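PDB 1X7F: outer surface protein from Bacillus cereus ATCC 14579, which is of unknown function but probably hydrolyses 6-phospho-N-acetylmuramyl glycosides during the recycling of bacterial cell-wall sugars. Local coordinates for residues Leu33-Ser38 / Lys77-His82; Met44-Ala49 / Glu257-Leu262. All coordinates share one frame; numbering follows the deposited sequence.

Contact 1: residues Leu33-Ser38 / Lys77-His82; sequences LYPEHS and KEIINH
A small, wholly apolar contact between Leu33, Pro35 and Ile79 packs the C-terminal end of strand 28-33, the first of an eight-stranded parallel barrel, and the loop that follows it against helix 74-85. Ile79 reaches across with both branches. Its CG2 methyl lies 3.7 Å from CD1 of Leu33, the two side chains running past one another in opposite directions, while its CD1 settles 3.9 Å from CB of Pro35 and a little farther from CG of the same ring. A chi1 of -65° sets CG1 anti to the carbonyl carbon and CG2 anti to the backbone N, and an extended chi2 carries CD1 on to the proline. A beta-branched residue suits this place because it offers two separate methyls to two neighbours. Pro35 opens a short 3-10 turn, in which His37 N bonds to Tyr34 O at 2.9 Å, and its rigid ring gives the isoleucine a hydrocarbon surface just where the chain leaves the strand. Beside it, Leu33 also rests on Ile58 of strand 55-62. With no hydrogen bond or charge pair between the segments, the contact depends on shape and on the exclusion of water from aliphatic groups.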
loop_
_atom_site.group_PDB
_atom_site.type_symbol
_atom_site.label_atom_id
_atom_site.label_comp_id
_atom_site.label_asym_id
_atom_site.label_seq_id
_atom_site.Cartn_x
_atom_site.Cartn_y
_atom_site.Cartn_z
ATOM N N LEU A 33 -16.420 5.736 0.250
ATOM C CA LEU A 33 -17.845 5.788 0.595
ATOM C C LEU A 33 -18.734 5.773 -0.647
ATOM O O LEU A 33 -18.347 6.253 -1.710
ATOM C CB LEU A 33 -18.184 7.040 1.436
ATOM C CG LEU A 33 -17.452 7.251 2.765
ATOM C CD1 LEU A 33 -17.949 8.529 3.419
ATOM C CD2 LEU A 33 -17.654 6.068 3.690
ATOM N N TYR A 34 -19.934 5.215 -0.496
ATOM C CA TYR A 34 -20.941 5.199 -1.559
ATOM C C TYR A 34 -22.254 5.471 -0.866
ATOM O O TYR A 34 -23.057 4.558 -0.667
ATOM C CB TYR A 34 -20.949 3.849 -2.314
ATOM C CG TYR A 34 -19.573 3.480 -2.838
ATOM C CD1 TYR A 34 -18.692 2.732 -2.065
ATOM C CD2 TYR A 34 -19.137 3.930 -4.082
ATOM C CE1 TYR A 34 -17.410 2.416 -2.527
ATOM C CE2 TYR A 34 -17.861 3.637 -4.544
ATOM C CZ TYR A 34 -17.006 2.876 -3.768
ATOM O OH TYR A 34 -15.747 2.589 -4.231
ATOM N N PRO A 35 -22.470 6.732 -0.476
ATOM C CA PRO A 35 -23.587 7.078 0.396
ATOM C C PRO A 35 -24.965 6.640 -0.116
ATOM O O PRO A 35 -25.848 6.333 0.692
ATOM C CB PRO A 35 -23.487 8.607 0.501
ATOM C CG PRO A 35 -22.049 8.882 0.246
ATOM C CD PRO A 35 -21.685 7.925 -0.846
ATOM N N GLU A 36 -25.146 6.601 -1.433
ATOM C CA GLU A 36 -26.443 6.214 -2.008
ATOM C C GLU A 36 -26.768 4.738 -1.772
ATOM O O GLU A 36 -27.936 4.352 -1.774
ATOM C CB GLU A 36 -26.527 6.570 -3.496
ATOM C CG GLU A 36 -25.661 5.723 -4.413
ATOM C CD GLU A 36 -25.477 6.360 -5.770
ATOM O OE1 GLU A 36 -24.665 7.306 -5.871
ATOM O OE2 GLU A 36 -26.138 5.914 -6.733
ATOM N N HIS A 37 -25.733 3.930 -1.553
ATOM C CA HIS A 37 -25.905 2.505 -1.251
ATOM C C HIS A 37 -25.955 2.212 0.251
ATOM O O HIS A 37 -25.871 1.047 0.660
ATOM C CB HIS A 37 -24.784 1.685 -1.896
ATOM C CG HIS A 37 -24.725 1.806 -3.387
ATOM N ND1 HIS A 37 -25.851 1.763 -4.183
ATOM C CD2 HIS A 37 -23.674 1.958 -4.227
ATOM C CE1 HIS A 37 -25.496 1.892 -5.448
ATOM N NE2 HIS A 37 -24.180 2.005 -5.504
ATOM N N SER A 38 -26.101 3.264 1.060
ATOM C CA SER A 38 -26.057 3.147 2.518
ATOM C C SER A 38 -26.895 4.237 3.211
ATOM O O SER A 38 -27.778 4.838 2.586
ATOM C CB SER A 38 -24.596 3.185 2.991
ATOM O OG SER A 38 -24.491 2.906 4.376
ATOM N N LYS A 77 -23.257 16.842 2.380
ATOM C CA LYS A 77 -22.693 17.943 3.158
ATOM C C LYS A 77 -22.457 17.573 4.628
ATOM O O LYS A 77 -21.447 17.996 5.227
ATOM C CB LYS A 77 -23.613 19.163 3.080
ATOM C CG LYS A 77 -22.912 20.495 3.201
ATOM C CD LYS A 77 -23.939 21.616 3.257
ATOM C CE LYS A 77 -23.475 22.837 2.483
ATOM N NZ LYS A 77 -23.383 22.551 1.018
ATOM N N GLU A 78 -23.394 16.805 5.200
ATOM C CA GLU A 78 -23.258 16.327 6.574
ATOM C C GLU A 78 -22.109 15.324 6.686
ATOM O O GLU A 78 -21.210 15.487 7.517
ATOM C CB GLU A 78 -24.567 15.702 7.070
ATOM C CG GLU A 78 -24.495 15.167 8.496
ATOM C CD GLU A 78 -25.866 14.942 9.132
ATOM O OE1 GLU A 78 -26.881 14.881 8.400
ATOM O OE2 GLU A 78 -25.923 14.823 10.379
ATOM N N ILE A 79 -22.149 14.298 5.837
ATOM C CA ILE A 79 -21.103 13.286 5.783
ATOM C C ILE A 79 -19.722 13.927 5.614
ATOM O O ILE A 79 -18.801 13.603 6.366
ATOM C CB ILE A 79 -21.385 12.242 4.663
ATOM C CG1 ILE A 79 -22.649 11.434 4.978
ATOM C CG2 ILE A 79 -20.213 11.296 4.515
ATOM C CD1 ILE A 79 -23.267 10.745 3.775
ATOM N N ILE A 80 -19.596 14.841 4.646
ATOM C CA ILE A 80 -18.317 15.509 4.352
ATOM C C ILE A 80 -17.840 16.389 5.516
ATOM O O ILE A 80 -16.634 16.475 5.787
ATOM C CB ILE A 80 -18.385 16.311 3.020
ATOM C CG1 ILE A 80 -18.426 15.355 1.823
ATOM C CG2 ILE A 80 -17.191 17.246 2.886
ATOM C CD1 ILE A 80 -18.804 16.003 0.494
ATOM N N ASN A 81 -18.788 17.019 6.204
ATOM C CA ASN A 81 -18.478 17.836 7.379
ATOM C C ASN A 81 -17.952 16.968 8.523
ATOM O O ASN A 81 -17.013 17.344 9.228
ATOM C CB ASN A 81 -19.713 18.615 7.835
ATOM C CG ASN A 81 -19.425 20.080 8.074
ATOM O OD1 ASN A 81 -18.534 20.445 8.849
ATOM N ND2 ASN A 81 -20.200 20.939 7.419
ATOM N N HIS A 82 -18.574 15.807 8.699
ATOM C CA HIS A 82 -18.126 14.844 9.684
ATOM C C HIS A 82 -16.706 14.386 9.333
ATOM O O HIS A 82 -15.852 14.286 10.212
ATOM C CB HIS A 82 -19.094 13.667 9.744
ATOM C CG HIS A 82 -18.845 12.741 10.890
ATOM N ND1 HIS A 82 -18.231 11.514 10.735
ATOM C CD2 HIS A 82 -19.122 12.862 12.210
ATOM C CE1 HIS A 82 -18.143 10.921 11.911
ATOM N NE2 HIS A 82 -18.679 11.716 12.822
#

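Contact 2: residues Met44-Ala49 / Glu257-Leu262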
loop_
_atom_site.group_PDB
_atom_site.type_symbol
_atom_site.label_atom_id
_atom_site.label_comp_id
_atom_site.label_asym_id
_atom_site.label_seq_id
_atom_site.Cartn_x
_atom_site.Cartn_y
_atom_site.Cartn_z
ATOM N N MET A 44 -21.053 7.793 8.605
ATOM C CA MET A 44 -20.439 8.650 9.617
ATOM C C MET A 44 -19.767 7.814 10.700
ATOM O O MET A 44 -18.664 8.131 11.127
ATOM C CB MET A 44 -21.458 9.648 10.202
ATOM C CG MET A 44 -21.837 10.749 9.217
ATOM S SD MET A 44 -22.764 12.139 9.870
ATOM C CE MET A 44 -24.380 11.412 10.184
ATOM N N ALA A 45 -20.424 6.735 11.120
ATOM C CA ALA A 45 -19.827 5.774 12.042
ATOM C C ALA A 45 -18.520 5.160 11.480
ATOM O O ALA A 45 -17.541 4.970 12.213
ATOM C CB ALA A 45 -20.841 4.693 12.409
ATOM N N TYR A 46 -18.503 4.894 10.179
ATOM C CA TYR A 46 -17.337 4.330 9.476
ATOM C C TYR A 46 -16.149 5.288 9.410
ATOM O O TYR A 46 -15.008 4.888 9.655
ATOM C CB TYR A 46 -17.755 3.947 8.057
ATOM C CG TYR A 46 -16.743 3.191 7.222
ATOM C CD1 TYR A 46 -16.134 2.032 7.696
ATOM C CD2 TYR A 46 -16.454 3.604 5.917
ATOM C CE1 TYR A 46 -15.232 1.320 6.910
ATOM C CE2 TYR A 46 -15.561 2.895 5.111
ATOM C CZ TYR A 46 -14.946 1.754 5.619
ATOM O OH TYR A 46 -14.077 1.035 4.823
ATOM N N ILE A 47 -16.430 6.535 9.040
ATOM C CA ILE A 47 -15.462 7.625 9.076
ATOM C C ILE A 47 -14.845 7.716 10.474
ATOM O O ILE A 47 -13.626 7.824 10.607
ATOM C CB ILE A 47 -16.154 8.964 8.676
ATOM C CG1 ILE A 47 -16.453 9.003 7.168
ATOM C CG2 ILE A 47 -15.331 10.196 9.120
ATOM C CD1 ILE A 47 -17.456 10.112 6.774
ATOM N N SER A 48 -15.691 7.663 11.509
ATOM C CA SER A 48 -15.218 7.663 12.897
ATOM C C SER A 48 -14.294 6.469 13.194
ATOM O O SER A 48 -13.235 6.647 13.796
ATOM C CB SER A 48 -16.397 7.685 13.876
ATOM O OG SER A 48 -16.956 8.986 13.976
ATOM N N ALA A 49 -14.723 5.273 12.778
ATOM C CA ALA A 49 -13.965 4.029 12.908
ATOM C C ALA A 49 -12.607 4.099 12.217
ATOM O O ALA A 49 -11.598 3.756 12.815
ATOM C CB ALA A 49 -14.777 2.829 12.349
ATOM N N GLU A 257 -11.430 -4.922 12.404
ATOM C CA GLU A 257 -10.180 -5.687 12.369
ATOM C C GLU A 257 -9.293 -5.291 11.176
ATOM O O GLU A 257 -8.081 -5.123 11.334
ATOM C CB GLU A 257 -10.479 -7.197 12.364
ATOM C CG GLU A 257 -9.251 -8.105 12.333
ATOM C CD GLU A 257 -9.585 -9.578 12.118
ATOM O OE1 GLU A 257 -10.478 -10.115 12.806
ATOM O OE2 GLU A 257 -8.937 -10.215 11.267
ATOM N N GLU A 258 -9.899 -5.139 9.995
ATOM C CA GLU A 258 -9.158 -4.725 8.785
ATOM C C GLU A 258 -8.593 -3.308 8.893
ATOM O O GLU A 258 -7.438 -3.073 8.538
ATOM C CB GLU A 258 -10.019 -4.850 7.526
ATOM C CG GLU A 258 -10.261 -6.282 7.068
ATOM C CD GLU A 258 -11.166 -6.345 5.852
ATOM O OE1 GLU A 258 -12.132 -5.544 5.781
ATOM O OE2 GLU A 258 -10.912 -7.191 4.957
ATOM N N LEU A 259 -9.407 -2.374 9.389
ATOM C CA LEU A 259 -8.944 -1.006 9.656
ATOM C C LEU A 259 -7.774 -1.004 10.638
ATOM O O LEU A 259 -6.812 -0.269 10.450
ATOM C CB LEU A 259 -10.086 -0.093 10.166
ATOM C CG LEU A 259 -11.293 0.159 9.228
ATOM C CD1 LEU A 259 -12.466 0.801 9.996
ATOM C CD2 LEU A 259 -10.958 0.967 7.944
ATOM N N GLU A 260 -7.854 -1.843 11.666
ATOM C CA GLU A 260 -6.830 -1.906 12.700
ATOM C C GLU A 260 -5.515 -2.447 12.148
ATOM O O GLU A 260 -4.464 -1.865 12.380
ATOM C CB GLU A 260 -7.305 -2.736 13.893
ATOM C CG GLU A 260 -6.338 -2.719 15.076
ATOM C CD GLU A 260 -6.673 -3.762 16.129
ATOM O OE1 GLU A 260 -6.379 -3.534 17.326
ATOM O OE2 GLU A 260 -7.236 -4.820 15.759
ATOM N N LYS A 261 -5.595 -3.559 11.419
ATOM C CA LYS A 261 -4.459 -4.154 10.726
ATOM C C LYS A 261 -3.720 -3.152 9.853
ATOM O O LYS A 261 -2.490 -3.127 9.831
ATOM C CB LYS A 261 -4.923 -5.329 9.846
ATOM C CG LYS A 261 -5.016 -6.642 10.594
ATOM C CD LYS A 261 -5.522 -7.759 9.680
ATOM C CE LYS A 261 -5.859 -9.003 10.512
ATOM N NZ LYS A 261 -6.226 -10.176 9.649
ATOM N N LEU A 262 -4.484 -2.365 9.102
ATOM C CA LEU A 262 -3.912 -1.362 8.212
ATOM C C LEU A 262 -3.270 -0.214 8.986
ATOM O O LEU A 262 -2.172 0.243 8.624
ATOM C CB LEU A 262 -4.963 -0.845 7.240
ATOM C CG LEU A 262 -5.379 -1.826 6.143
ATOM C CD1 LEU A 262 -6.618 -1.305 5.462
ATOM C CD2 LEU A 262 -4.258 -2.057 5.124
#
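Leu259 points from helix 256-264 straight at helix 40-51 and sets a single methyl, CD1, in the angle made by Ala49 and Tyr46. CD1 of Leu259 stands 3.9 Å from Ala49 CB and 4.0 Å from Ala49 C, and the small alanine suits the spot because it lets the leucine come up close to the helix backbone. The approach to Tyr46 is looser: CE1 of the Tyr46 ring is 4.2 Å from CD1 of Leu259, and the two side chains meet at a slant. With CG anti to the backbone N (chi1 -173°), the tyrosine ring is carried out along the helix flank toward Leu259. Both helices belong to the outer layer of a TIM-type (beta/alpha)8 barrel, following the first and the eighth strands, and strands 28-33 and 246-249 lie side by side in the sheet; the contact therefore closes the helical ring where the end of the barrel chain meets its beginning. Tyrosine combines a broad apolar ring with a polar end: the ring packs on Ile31 and meets Tyr253 edge-to-face, while OH is hydrogen-bonded to Ala254 N, just before the second helix.

Contacts 1 and 2 lie on the same side of the chain's centre, with their own centres about 15 Å apart, and both belong to the N-terminal barrel domain. Their segments alternate along the chain: 33-38, 44-49, 77-82, 257-262. Helix 40-51 connects them, being flanked by helix 74-85 at one side and helix 256-264 at the other. They also touch directly, through Leu33 CD2 and Tyr46 CD2 at 3.5 Å and through His82 packing on Ile47. Contact 1 thus joins the end of strand 28-33 and its loop to helix 74-85, whereas contact 2 bridges 208 residues to bring helices 40-51 and 256-264 together, so the two form a continuous arc of the barrel's outer layer.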